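Local coordinates for penicillin-binding protein 2 (Pbp2) (Helicobacter pylori, PDB 5LP5) that probably cross-links peptidoglycan as a penicillin-binding transpeptidase of cell wall synthesis and forms a complex with the rod shape-determining protein MreC, at residues 43-49 against 204-210. Sequence-based numbering, arbitrary orientation.
Sequences MTKKEFL and GYKIMRV
Residues 43-49 and 204-210 run as extended strands in opposite directions, the axes of these strands 4.3 Å apart at closest approach and 155° between directions, and bury 720 Å² between them. The register pairs Lys45 with Met208 and Leu49 with Gly204 as hydrogen-bonded pairs, Thr44 with Arg209 and Phe48 with Tyr205 as non-hydrogen-bonded ones. Lys45 has the most surface covered. Its O accepts a bond from Met208 N (2.8 Å), whereas the return bond from Lys45 N to Met208 O (2.9 Å) is bent and weak. The lysine side chain, with chi1 t, passes two side chains on its face: Lys45 CB rests 3.7 Å from Val210 CG1, and Lys45 NZ comes 3.7 Å from Met208 CE. Met208 (chi1 m, chi2 t, chi3 m) also brings CE to 3.3 Å from Glu47 OE1, and a long salt bridge of 3.6 Å joins that OE1 to Lys45 NZ. Strand 204-210, in the penicillin-binding protein dimerisation domain, is the middle of a three-stranded antiparallel sheet completed by strand 216-223, the contact's centre about 42 Å from the chain's centre; the chain returns, after 154 intervening residues, to pair with its first strand. Leu49 closes the other end through two nearly linear bonds, Leu49 N to Gly204 O (2.9 Å) and Gly204 N to Leu49 O (3.0 Å). Leu49 CD1 packs 3.8 Å from Tyr205 O, and the leucine also touches Tyr220 of the MreC chain. On the opposite face, Lys46 NZ sits over the Tyr205 ring in a cation-pi contact, 4.8 Å from its centroid, while Tyr205 OH hydrogen-bonds Glu221.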
loop_
_atom_site.group_PDB
_atom_site.type_symbol
_atom_site.label_atom_id
_atom_site.label_comp_id
_atom_site.label_asym_id
_atom_site.label_seq_id
_atom_site.Cartn_x
_atom_site.Cartn_y
_atom_site.Cartn_z
ATOM N N MET A 43 19.681 29.705 -3.960
ATOM C CA MET A 43 19.288 28.898 -2.816
ATOM C C MET A 43 18.844 27.499 -3.258
ATOM O O MET A 43 18.491 27.289 -4.414
ATOM C CB MET A 43 18.148 29.589 -2.064
ATOM C CG MET A 43 16.849 29.695 -2.855
ATOM S SD MET A 43 15.437 30.262 -1.868
ATOM C CE MET A 43 15.429 29.187 -0.426
ATOM N N THR A 44 18.819 26.566 -2.307
ATOM C CA THR A 44 18.531 25.156 -2.576
ATOM C C THR A 44 17.227 24.690 -1.933
ATOM O O THR A 44 16.557 25.455 -1.241
ATOM C CB THR A 44 19.667 24.268 -2.046
ATOM O OG1 THR A 44 19.599 24.185 -0.614
ATOM C CG2 THR A 44 21.038 24.823 -2.472
ATOM N N LYS A 45 16.879 23.429 -2.162
ATOM C CA LYS A 45 15.572 22.884 -1.756
ATOM C C LYS A 45 15.649 21.369 -1.544
ATOM O O LYS A 45 16.200 20.657 -2.369
ATOM C CB LYS A 45 14.534 23.200 -2.842
ATOM C CG LYS A 45 13.135 22.704 -2.552
ATOM C CD LYS A 45 12.286 22.692 -3.819
ATOM C CE LYS A 45 11.213 21.614 -3.743
ATOM N NZ LYS A 45 10.916 21.058 -5.081
ATOM N N LYS A 46 15.062 20.886 -0.453
ATOM C CA LYS A 46 15.125 19.462 -0.051
ATOM C C LYS A 46 13.794 18.745 -0.245
ATOM O O LYS A 46 12.726 19.333 -0.167
ATOM C CB LYS A 46 15.532 19.369 1.416
ATOM C CG LYS A 46 15.955 18.000 1.885
ATOM C CD LYS A 46 16.660 18.076 3.239
ATOM C CE LYS A 46 17.331 16.750 3.617
ATOM N NZ LYS A 46 17.757 16.646 5.043
ATOM N N GLU A 47 13.872 17.457 -0.498
ATOM C CA GLU A 47 12.687 16.664 -0.755
ATOM C C GLU A 47 12.956 15.247 -0.320
ATOM O O GLU A 47 13.874 14.605 -0.835
ATOM C CB GLU A 47 12.343 16.696 -2.241
ATOM C CG GLU A 47 10.944 16.213 -2.575
ATOM C CD GLU A 47 10.360 16.951 -3.773
ATOM O OE1 GLU A 47 11.147 17.466 -4.612
ATOM O OE2 GLU A 47 9.111 17.024 -3.870
ATOM N N PHE A 48 12.183 14.762 0.647
ATOM C CA PHE A 48 12.395 13.414 1.151
ATOM C C PHE A 48 11.771 12.377 0.224
ATOM O O PHE A 48 10.745 12.621 -0.400
ATOM C CB PHE A 48 11.818 13.259 2.552
ATOM C CG PHE A 48 12.527 14.059 3.586
ATOM C CD1 PHE A 48 13.746 13.647 4.080
ATOM C CD2 PHE A 48 11.970 15.224 4.068
ATOM C CE1 PHE A 48 14.409 14.390 5.031
ATOM C CE2 PHE A 48 12.617 15.967 5.028
ATOM C CZ PHE A 48 13.843 15.550 5.509
ATOM N N LEU A 49 12.400 11.212 0.161
ATOM C CA LEU A 49 11.941 10.115 -0.674
ATOM C C LEU A 49 11.574 9.004 0.277
ATOM O O LEU A 49 12.449 8.345 0.842
ATOM C CB LEU A 49 13.049 9.643 -1.623
ATOM C CG LEU A 49 13.731 10.690 -2.509
ATOM C CD1 LEU A 49 15.138 10.206 -2.873
ATOM C CD2 LEU A 49 12.912 11.014 -3.756
ATOM N N GLY A 204 15.225 8.333 2.095
ATOM C CA GLY A 204 16.303 8.949 1.371
ATOM C C GLY A 204 15.891 10.391 1.231
ATOM O O GLY A 204 14.835 10.805 1.719
ATOM N N TYR A 205 16.725 11.163 0.564
ATOM C CA TYR A 205 16.406 12.549 0.320
ATOM C C TYR A 205 17.041 13.015 -0.981
ATOM O O TYR A 205 17.944 12.370 -1.520
ATOM C CB TYR A 205 16.858 13.413 1.502
ATOM C CG TYR A 205 18.362 13.442 1.773
ATOM C CD1 TYR A 205 19.179 14.350 1.131
ATOM C CD2 TYR A 205 18.944 12.585 2.692
ATOM C CE1 TYR A 205 20.528 14.392 1.363
ATOM C CE2 TYR A 205 20.298 12.621 2.944
ATOM C CZ TYR A 205 21.086 13.528 2.279
ATOM O OH TYR A 205 22.445 13.585 2.535
ATOM N N LYS A 206 16.558 14.141 -1.480
ATOM C CA LYS A 206 17.069 14.678 -2.717
ATOM C C LYS A 206 17.122 16.185 -2.630
ATOM O O LYS A 206 16.101 16.820 -2.470
ATOM C CB LYS A 206 16.160 14.231 -3.846
ATOM C CG LYS A 206 16.402 14.910 -5.157
ATOM C CD LYS A 206 15.777 14.068 -6.253
ATOM C CE LYS A 206 15.734 14.838 -7.554
ATOM N NZ LYS A 206 15.646 13.913 -8.719
ATOM N N ILE A 207 18.326 16.749 -2.697
ATOM C CA ILE A 207 18.537 18.190 -2.581
ATOM C C ILE A 207 18.806 18.782 -3.962
ATOM O O ILE A 207 19.632 18.270 -4.717
ATOM C CB ILE A 207 19.733 18.512 -1.681
ATOM C CG1 ILE A 207 19.560 17.857 -0.310
ATOM C CG2 ILE A 207 19.876 20.006 -1.485
ATOM C CD1 ILE A 207 20.708 18.116 0.642
ATOM N N MET A 208 18.119 19.879 -4.272
ATOM C CA MET A 208 18.077 20.419 -5.627
ATOM C C MET A 208 18.263 21.923 -5.671
ATOM O O MET A 208 17.804 22.644 -4.787
ATOM C CB MET A 208 16.735 20.093 -6.260
ATOM C CG MET A 208 16.449 18.612 -6.309
ATOM S SD MET A 208 15.003 18.325 -7.299
ATOM C CE MET A 208 13.721 18.847 -6.167
ATOM N N ARG A 209 18.932 22.395 -6.719
ATOM C CA ARG A 209 19.018 23.830 -7.016
ATOM C C ARG A 209 17.676 24.318 -7.602
ATOM O O ARG A 209 17.051 23.642 -8.421
ATOM C CB ARG A 209 20.186 24.121 -7.971
ATOM C CG ARG A 209 20.465 25.610 -8.173
ATOM C CD ARG A 209 21.713 25.839 -8.996
ATOM N NE ARG A 209 22.892 25.346 -8.298
ATOM C CZ ARG A 209 24.070 25.122 -8.870
ATOM N NH1 ARG A 209 24.256 25.342 -10.172
ATOM N NH2 ARG A 209 25.073 24.671 -8.132
ATOM N N VAL A 210 17.236 25.494 -7.157
ATOM C CA VAL A 210 15.976 26.078 -7.599
ATOM C C VAL A 210 16.160 27.557 -7.934
ATOM O O VAL A 210 17.105 28.215 -7.469
ATOM C CB VAL A 210 14.865 25.938 -6.526
ATOM C CG1 VAL A 210 14.480 24.473 -6.332
ATOM C CG2 VAL A 210 15.284 26.584 -5.196
#